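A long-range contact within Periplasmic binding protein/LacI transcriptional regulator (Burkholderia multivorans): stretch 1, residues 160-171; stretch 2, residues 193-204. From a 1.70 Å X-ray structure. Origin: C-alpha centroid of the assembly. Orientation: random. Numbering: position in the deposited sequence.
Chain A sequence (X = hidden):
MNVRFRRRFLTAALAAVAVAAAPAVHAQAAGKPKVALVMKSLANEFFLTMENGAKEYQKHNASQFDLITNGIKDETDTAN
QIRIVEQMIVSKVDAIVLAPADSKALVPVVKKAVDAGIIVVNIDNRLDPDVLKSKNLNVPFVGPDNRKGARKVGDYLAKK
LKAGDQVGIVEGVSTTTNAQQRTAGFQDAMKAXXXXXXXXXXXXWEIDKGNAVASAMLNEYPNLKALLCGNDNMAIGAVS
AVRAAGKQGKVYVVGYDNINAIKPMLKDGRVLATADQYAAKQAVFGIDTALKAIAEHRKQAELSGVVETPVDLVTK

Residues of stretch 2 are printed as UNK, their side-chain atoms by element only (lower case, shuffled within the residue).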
ATOM      1  N   LYS A 160       7.829 -23.195   5.774  1.00 32.71           N
ATOM      2  CA  LYS A 160       7.452 -23.576   7.135  1.00 29.54           C
ATOM      3  C   LYS A 160       6.220 -24.465   7.156  1.00 40.14           C
ATOM      4  O   LYS A 160       5.933 -25.120   8.165  1.00 38.17           O
ATOM      5  CB  LYS A 160       7.223 -22.320   7.984  1.00 37.42           C
ATOM      6  CG  LYS A 160       8.511 -21.566   8.280  1.00 43.93           C
ATOM      7  CD  LYS A 160       8.612 -21.159   9.732  1.00 59.94           C
ATOM      8  CE  LYS A 160      10.061 -20.944  10.161  1.00 64.15           C
ATOM      9  NZ  LYS A 160      10.116 -20.579  11.604  1.00 70.37           N
ATOM     10  N   LEU A 161       5.513 -24.493   6.031  1.00 30.97           N
ATOM     11  CA  LEU A 161       4.307 -25.277   5.871  1.00 29.64           C
ATOM     12  C   LEU A 161       4.611 -26.524   5.107  1.00 35.41           C
ATOM     13  O   LEU A 161       5.770 -26.834   4.837  1.00 32.93           O
ATOM     14  CB  LEU A 161       3.218 -24.485   5.138  1.00 24.64           C
ATOM     15  CG  LEU A 161       2.696 -23.246   5.851  1.00 24.55           C
ATOM     16  CD1 LEU A 161       1.600 -22.518   5.064  1.00 22.88           C
ATOM     17  CD2 LEU A 161       2.177 -23.595   7.217  1.00 29.65           C
ATOM     18  N   LYS A 162       3.558 -27.260   4.778  1.00 34.91           N
ATOM     19  CA  LYS A 162       3.701 -28.438   3.952  1.00 39.43           C
ATOM     20  C   LYS A 162       2.548 -28.536   2.980  1.00 34.04           C
ATOM     21  O   LYS A 162       1.505 -27.910   3.155  1.00 32.38           O
ATOM     22  CB  LYS A 162       3.780 -29.704   4.813  1.00 39.74           C
ATOM     23  CG  LYS A 162       2.587 -29.928   5.704  1.00 36.23           C
ATOM     24  CD  LYS A 162       2.801 -31.148   6.627  1.00 38.85           C
ATOM     25  CE  LYS A 162       1.549 -31.443   7.433  1.00 44.98           C
ATOM     26  NZ  LYS A 162       1.054 -30.239   8.168  1.00 47.46           N
ATOM     27  N   ALA A 163       2.771 -29.320   1.936  1.00 35.66           N
ATOM     28  CA  ALA A 163       1.758 -29.598   0.936  1.00 36.21           C
ATOM     29  C   ALA A 163       0.443 -30.007   1.575  1.00 34.63           C
ATOM     30  O   ALA A 163       0.422 -30.789   2.545  1.00 35.60           O
ATOM     31  CB  ALA A 163       2.256 -30.686  -0.008  1.00 44.14           C
ATOM     32  N   GLY A 164      -0.652 -29.480   1.028  1.00 35.62           N
ATOM     33  CA  GLY A 164      -1.989 -29.756   1.526  1.00 30.59           C
ATOM     34  C   GLY A 164      -2.448 -28.880   2.686  1.00 28.75           C
ATOM     35  O   GLY A 164      -3.630 -28.893   3.052  1.00 37.28           O
ATOM     36  N   ASP A 165      -1.531 -28.130   3.287  1.00 31.13           N
ATOM     37  CA  ASP A 165      -1.921 -27.237   4.383  1.00 26.21           C
ATOM     38  C   ASP A 165      -2.908 -26.162   3.925  1.00 32.44           C
ATOM     39  O   ASP A 165      -2.683 -25.512   2.917  1.00 28.55           O
ATOM     40  CB  ASP A 165      -0.712 -26.535   4.984  1.00 25.51           C
ATOM     41  CG  ASP A 165       0.082 -27.413   5.923  1.00 26.99           C
ATOM     42  OD1 ASP A 165      -0.330 -28.559   6.192  1.00 28.48           O
ATOM     43  OD2 ASP A 165       1.119 -26.920   6.402  1.00 30.71           O
ATOM     44  N   GLN A 166      -3.978 -25.991   4.696  1.00 28.13           N
ATOM     45  CA  GLN A 166      -4.984 -24.959   4.473  1.00 25.54           C
ATOM     46  C   GLN A 166      -4.520 -23.588   4.949  1.00 26.70           C
ATOM     47  O   GLN A 166      -4.046 -23.441   6.073  1.00 21.11           O
ATOM     48  CB  GLN A 166      -6.268 -25.314   5.215  1.00 25.32           C
ATOM     49  CG  GLN A 166      -7.001 -26.543   4.661  1.00 25.39           C
ATOM     50  CD  GLN A 166      -8.214 -26.890   5.469  1.00 27.40           C
ATOM     51  OE1 GLN A 166      -8.323 -26.522   6.636  1.00 32.62           O
ATOM     52  NE2 GLN A 166      -9.144 -27.622   4.856  1.00 39.92           N
ATOM     53  N   VAL A 167      -4.676 -22.564   4.112  1.00 20.47           N
ATOM     54  CA  VAL A 167      -4.380 -21.197   4.521  1.00 18.99           C
ATOM     55  C   VAL A 167      -5.478 -20.243   4.044  1.00 18.36           C
ATOM     56  O   VAL A 167      -6.232 -20.580   3.135  1.00 19.11           O
ATOM     57  CB  VAL A 167      -2.992 -20.757   3.972  1.00 19.05           C
ATOM     58  CG1 VAL A 167      -1.964 -21.855   4.292  1.00 19.88           C
ATOM     59  CG2 VAL A 167      -3.062 -20.521   2.478  1.00 23.24           C
ATOM     60  N   GLY A 168      -5.567 -19.082   4.691  1.00 17.24           N
ATOM     61  CA  GLY A 168      -6.471 -18.023   4.302  1.00 17.50           C
ATOM     62  C   GLY A 168      -5.702 -16.783   3.964  1.00 17.20           C
ATOM     63  O   GLY A 168      -4.644 -16.534   4.527  1.00 16.50           O
ATOM     64  N   ILE A 169      -6.233 -16.015   3.005  1.00 16.12           N
ATOM     65  CA  ILE A 169      -5.658 -14.729   2.616  1.00 15.00           C
ATOM     66  C   ILE A 169      -6.590 -13.600   3.059  1.00 17.42           C
ATOM     67  O   ILE A 169      -7.774 -13.560   2.694  1.00 16.20           O
ATOM     68  CB  ILE A 169      -5.417 -14.664   1.104  1.00 16.88           C
ATOM     69  CG1 ILE A 169      -4.441 -15.761   0.718  1.00 16.01           C
ATOM     70  CG2 ILE A 169      -4.884 -13.282   0.679  1.00 18.87           C
ATOM     71  CD1 ILE A 169      -4.168 -15.879  -0.786  1.00 16.85           C
ATOM     72  N   VAL A 170      -6.039 -12.702   3.858  1.00 17.21           N
ATOM     73  CA  VAL A 170      -6.729 -11.504   4.295  1.00 15.30           C
ATOM     74  C   VAL A 170      -6.248 -10.354   3.394  1.00 18.50           C
ATOM     75  O   VAL A 170      -5.106  -9.924   3.472  1.00 20.70           O
ATOM     76  CB  VAL A 170      -6.482 -11.201   5.768  1.00 14.68           C
ATOM     77  CG1 VAL A 170      -7.404 -10.053   6.234  1.00 19.88           C
ATOM     78  CG2 VAL A 170      -6.734 -12.428   6.605  1.00 15.72           C
ATOM     79  N   GLU A 171      -7.148  -9.891   2.531  1.00 16.52           N
ATOM     80  CA  GLU A 171      -6.837  -8.999   1.433  1.00 14.66           C
ATOM     81  C   GLU A 171      -7.099  -7.535   1.765  1.00 17.02           C
ATOM     82  O   GLU A 171      -7.902  -7.225   2.637  1.00 16.29           O
ATOM     83  CB  GLU A 171      -7.694  -9.455   0.255  1.00 23.10           C
ATOM     84  CG  GLU A 171      -7.740  -8.643  -0.946  1.00 43.33           C
ATOM     85  CD  GLU A 171      -8.484  -9.418  -1.987  1.00 39.48           C
ATOM     86  OE1 GLU A 171      -9.729  -9.311  -2.080  1.00 36.73           O
ATOM     87  OE2 GLU A 171      -7.800 -10.198  -2.653  1.00 28.41           O
ATOM     88  N   UNK A 193       4.029 -24.227  -3.571  1.00 31.73           N
ATOM     89  CA  UNK A 193       4.406 -25.022  -2.413  1.00 37.45           C
ATOM     90  C   UNK A 193       3.496 -26.205  -2.169  1.00 37.88           C
ATOM     91  O   UNK A 193       3.825 -27.094  -1.376  1.00 39.75           O
ATOM     92  N   UNK A 194       2.354 -26.221  -2.844  1.00 37.93           N
ATOM     93  CA  UNK A 194       1.366 -27.256  -2.633  1.00 37.98           C
ATOM     94  C   UNK A 194       0.350 -26.992  -1.530  1.00 35.77           C
ATOM     95  O   UNK A 194      -0.398 -27.906  -1.180  1.00 36.52           O
ATOM     96  N   UNK A 195       0.297 -25.771  -0.983  1.00 33.15           N
ATOM     97  CA  UNK A 195      -0.714 -25.427   0.027  1.00 31.18           C
ATOM     98  C   UNK A 195      -2.023 -25.128  -0.656  1.00 30.81           C
ATOM     99  O   UNK A 195      -2.060 -24.889  -1.854  1.00 39.16           O
ATOM    100 se   UNK A 195       2.582 -23.928   1.004  1.00 40.84          SE
ATOM    101  c   UNK A 195       0.862 -24.445   1.818  1.00 39.72           C
ATOM    102  c   UNK A 195      -0.318 -24.217   0.894  1.00 28.86           C
ATOM    103  c   UNK A 195       3.550 -25.591   1.412  1.00 36.16           C
ATOM    104  N   UNK A 196      -3.094 -25.164   0.119  1.00 29.80           N
ATOM    105  CA  UNK A 196      -4.437 -24.901  -0.375  1.00 32.09           C
ATOM    106  C   UNK A 196      -5.058 -23.620   0.221  1.00 30.30           C
ATOM    107  O   UNK A 196      -5.304 -23.523   1.422  1.00 26.09           O
ATOM    108  n   UNK A 196      -9.563 -27.798   0.612  1.00 63.40           N
ATOM    109  c   UNK A 196      -7.411 -27.360  -0.536  1.00 56.26           C
ATOM    110  c   UNK A 196      -6.634 -26.083  -0.808  1.00 57.29           C
ATOM    111  c   UNK A 196      -8.917 -27.128  -0.557  1.00 54.95           C
ATOM    112  c   UNK A 196      -5.324 -26.099  -0.072  1.00 44.03           C
ATOM    113  N   UNK A 197      -5.313 -22.620  -0.619  1.00 29.88           N
ATOM    114  CA  UNK A 197      -5.975 -21.411  -0.143  1.00 26.46           C
ATOM    115  C   UNK A 197      -7.460 -21.682  -0.042  1.00 25.23           C
ATOM    116  O   UNK A 197      -8.126 -21.840  -1.063  1.00 30.04           O
ATOM    117  c   UNK A 197      -5.723 -20.201  -1.079  1.00 24.69           C
ATOM    118  c   UNK A 197      -6.321 -18.930  -0.500  1.00 23.65           C
ATOM    119  c   UNK A 197      -4.249 -20.004  -1.296  1.00 27.17           C
ATOM    120  N   UNK A 198      -7.997 -21.722   1.173  1.00 24.32           N
ATOM    121  CA  UNK A 198      -9.405 -22.071   1.348  1.00 24.76           C
ATOM    122  C   UNK A 198     -10.326 -20.856   1.474  1.00 26.37           C
ATOM    123  O   UNK A 198     -11.540 -20.995   1.367  1.00 26.45           O
ATOM    124  c   UNK A 198      -9.086 -22.308   3.858  1.00 23.15           C
ATOM    125  c   UNK A 198      -9.577 -22.994   2.573  1.00 24.76           C
ATOM    126  c   UNK A 198      -8.813 -24.271   2.300  1.00 28.95           C
ATOM    127  N   UNK A 199      -9.758 -19.667   1.669  1.00 22.48           N
ATOM    128  CA  UNK A 199     -10.585 -18.479   1.871  1.00 21.76           C
ATOM    129  C   UNK A 199      -9.803 -17.229   1.488  1.00 21.17           C
ATOM    130  O   UNK A 199      -8.630 -17.140   1.799  1.00 20.19           O
ATOM    131  o   UNK A 199     -12.084 -17.433   3.464  1.00 23.43           O
ATOM    132  c   UNK A 199     -11.050 -18.381   3.327  1.00 20.96           C
ATOM    133  N   UNK A 200     -10.458 -16.314   0.774  1.00 21.11           N
ATOM    134  CA  UNK A 200      -9.884 -15.001   0.488  1.00 20.31           C
ATOM    135  C   UNK A 200     -10.966 -13.990   0.799  1.00 23.96           C
ATOM    136  O   UNK A 200     -12.040 -14.049   0.200  1.00 23.74           O
ATOM    137  c   UNK A 200      -9.407 -14.853  -0.989  1.00 21.97           C
ATOM    138  c   UNK A 200      -8.356 -15.897  -1.327  1.00 23.68           C
ATOM    139  c   UNK A 200      -8.813 -13.465  -1.242  1.00 21.41           C
ATOM    140  N   UNK A 201     -10.693 -13.096   1.750  1.00 19.79           N
ATOM    141  CA  UNK A 201     -11.644 -12.087   2.191  1.00 19.24           C
ATOM    142  C   UNK A 201     -10.934 -10.778   2.492  1.00 20.02           C
ATOM    143  O   UNK A 201      -9.790 -10.763   2.937  1.00 19.01           O
ATOM    144  o   UNK A 201     -14.411 -13.565   5.302  1.00 42.18           O
ATOM    145  c   UNK A 201     -12.391 -12.546   3.443  1.00 21.36           C
ATOM    146  n   UNK A 201     -13.463 -15.590   4.991  1.00 33.57           N
ATOM    147  c   UNK A 201     -13.734 -14.333   4.617  1.00 38.28           C
ATOM    148  c   UNK A 201     -13.151 -13.875   3.300  1.00 23.54           C
ATOM    149  N   UNK A 202     -11.628  -9.681   2.268  1.00 19.65           N
ATOM    150  CA  UNK A 202     -11.024  -8.368   2.495  1.00 21.81           C
ATOM    151  C   UNK A 202     -11.182  -7.883   3.928  1.00 20.80           C
ATOM    152  O   UNK A 202     -12.283  -7.854   4.487  1.00 21.99           O
ATOM    153  c   UNK A 202     -11.626  -7.337   1.545  1.00 21.22           C
ATOM    154  o   UNK A 202     -11.070  -6.061   1.778  1.00 20.77           O
ATOM    155  N   UNK A 203     -10.056  -7.477   4.501  1.00 20.29           N
ATOM    156  CA  UNK A 203     -10.028  -6.803   5.775  1.00 16.97           C
ATOM    157  C   UNK A 203      -9.862  -5.297   5.591  1.00 19.11           C
ATOM    158  O   UNK A 203      -9.625  -4.598   6.563  1.00 19.93           O
ATOM    159  N   UNK A 204      -9.993  -4.835   4.352  1.00 19.06           N
ATOM    160  CA  UNK A 204     -10.041  -3.416   3.973  1.00 18.23           C
ATOM    161  C   UNK A 204      -8.881  -2.557   4.518  1.00 20.11           C
ATOM    162  O   UNK A 204      -9.048  -1.367   4.751  1.00 20.40           O
ATOM    163  o   UNK A 204     -14.722  -3.903   4.284  1.00 64.94           O
ATOM    164  o   UNK A 204     -14.005  -1.835   4.580  1.00 40.42           O
ATOM    165  c   UNK A 204     -13.855  -3.010   4.192  1.00 45.67           C
ATOM    166  c   UNK A 204     -12.541  -3.369   3.602  1.00 29.07           C
ATOM    167  c   UNK A 204     -11.377  -2.816   4.422  1.00 27.10           C
TER

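Position 193 has no side-chain atoms, so it is Gly-193; its O lies 4.0 Å from Ala-163 CA. Position 194 is equally bare, with phi 88° and psi 10° just past a helix in a Schellman motif. A CB there would lie 3.1 Å from Ala-163 CB and jam against the preceding carbonyl, so glycine fits: Gly-194. Its O accepts a 2.7 Å hydrogen bond from Gly-164 N.

Position 195 carries three carbons and one selenium, unbranched, the signature of selenomethionine, Met-195. Its CE reaches 3.5 Å from Lys-162 C, and its CG packs 3.8 Å from Leu-161 CD1.

At position 196, four carbons in a row end in nitrogen: Lys-196. Its N donates to Asp-165 O (2.8 Å) and its O accepts from Val-167 N (2.9 Å), while the side chain shares a sheet face with Gln-166.

Position 197 has three carbons, one carrying the other two: Val-197. Its CG1 lies 3.7 Å from Ile-169 CD1, and its CG2 4.0 Å from Val-167 CG2. Position 198 has the same forked trio, hence Val-198, but its CB points sideways. Its CG1 meets Gln-166 CG at 3.7 Å, and its N donates to Val-167 O at 2.9 Å.

One carbon and one oxygen at position 199 fit serine: Ser-199. Its O accepts from Ile-169 N at 2.9 Å. Position 200 is again a three-carbon fork, Val-200, whose CG2 lies 4.0 Å from Ile-169 CB.

Position 201 shows three carbons, the third bearing one oxygen and one nitrogen, an amide: Gln-201. Its NE2 donates to Ser-199 OG (2.8 Å), and its backbone N donates to Ile-169 O (3.1 Å). At position 202, one carbon and one oxygen again give serine, Ser-202, with CA 3.3 Å from Glu-171 O.

Position 203 is bare: Gly-203. A CB would sit 3.1 Å from Val-170 CG1, a tight fit; its N donates to Glu-171 O at 2.9 Å. Position 204 has three carbons, the third carrying two oxygens, a carboxylate: Glu-204. It points away, and its N donates to Ser-202 OG at 3.0 Å.

The contact is a parallel strand pairing, with axes 14° apart and 4.5 Å at closest approach. Eight backbone hydrogen bonds join the stretches, continuing beyond the strands at both ends. The register shifts by one around Val-198, leaving Ser-199 N without a partner. On one face, Val-167 and Ile-169 pack against Val-197 and Val-200. The contact buries 862 Å² in total.

Stretch 2 (193-204) GGMKVVSVQSGE
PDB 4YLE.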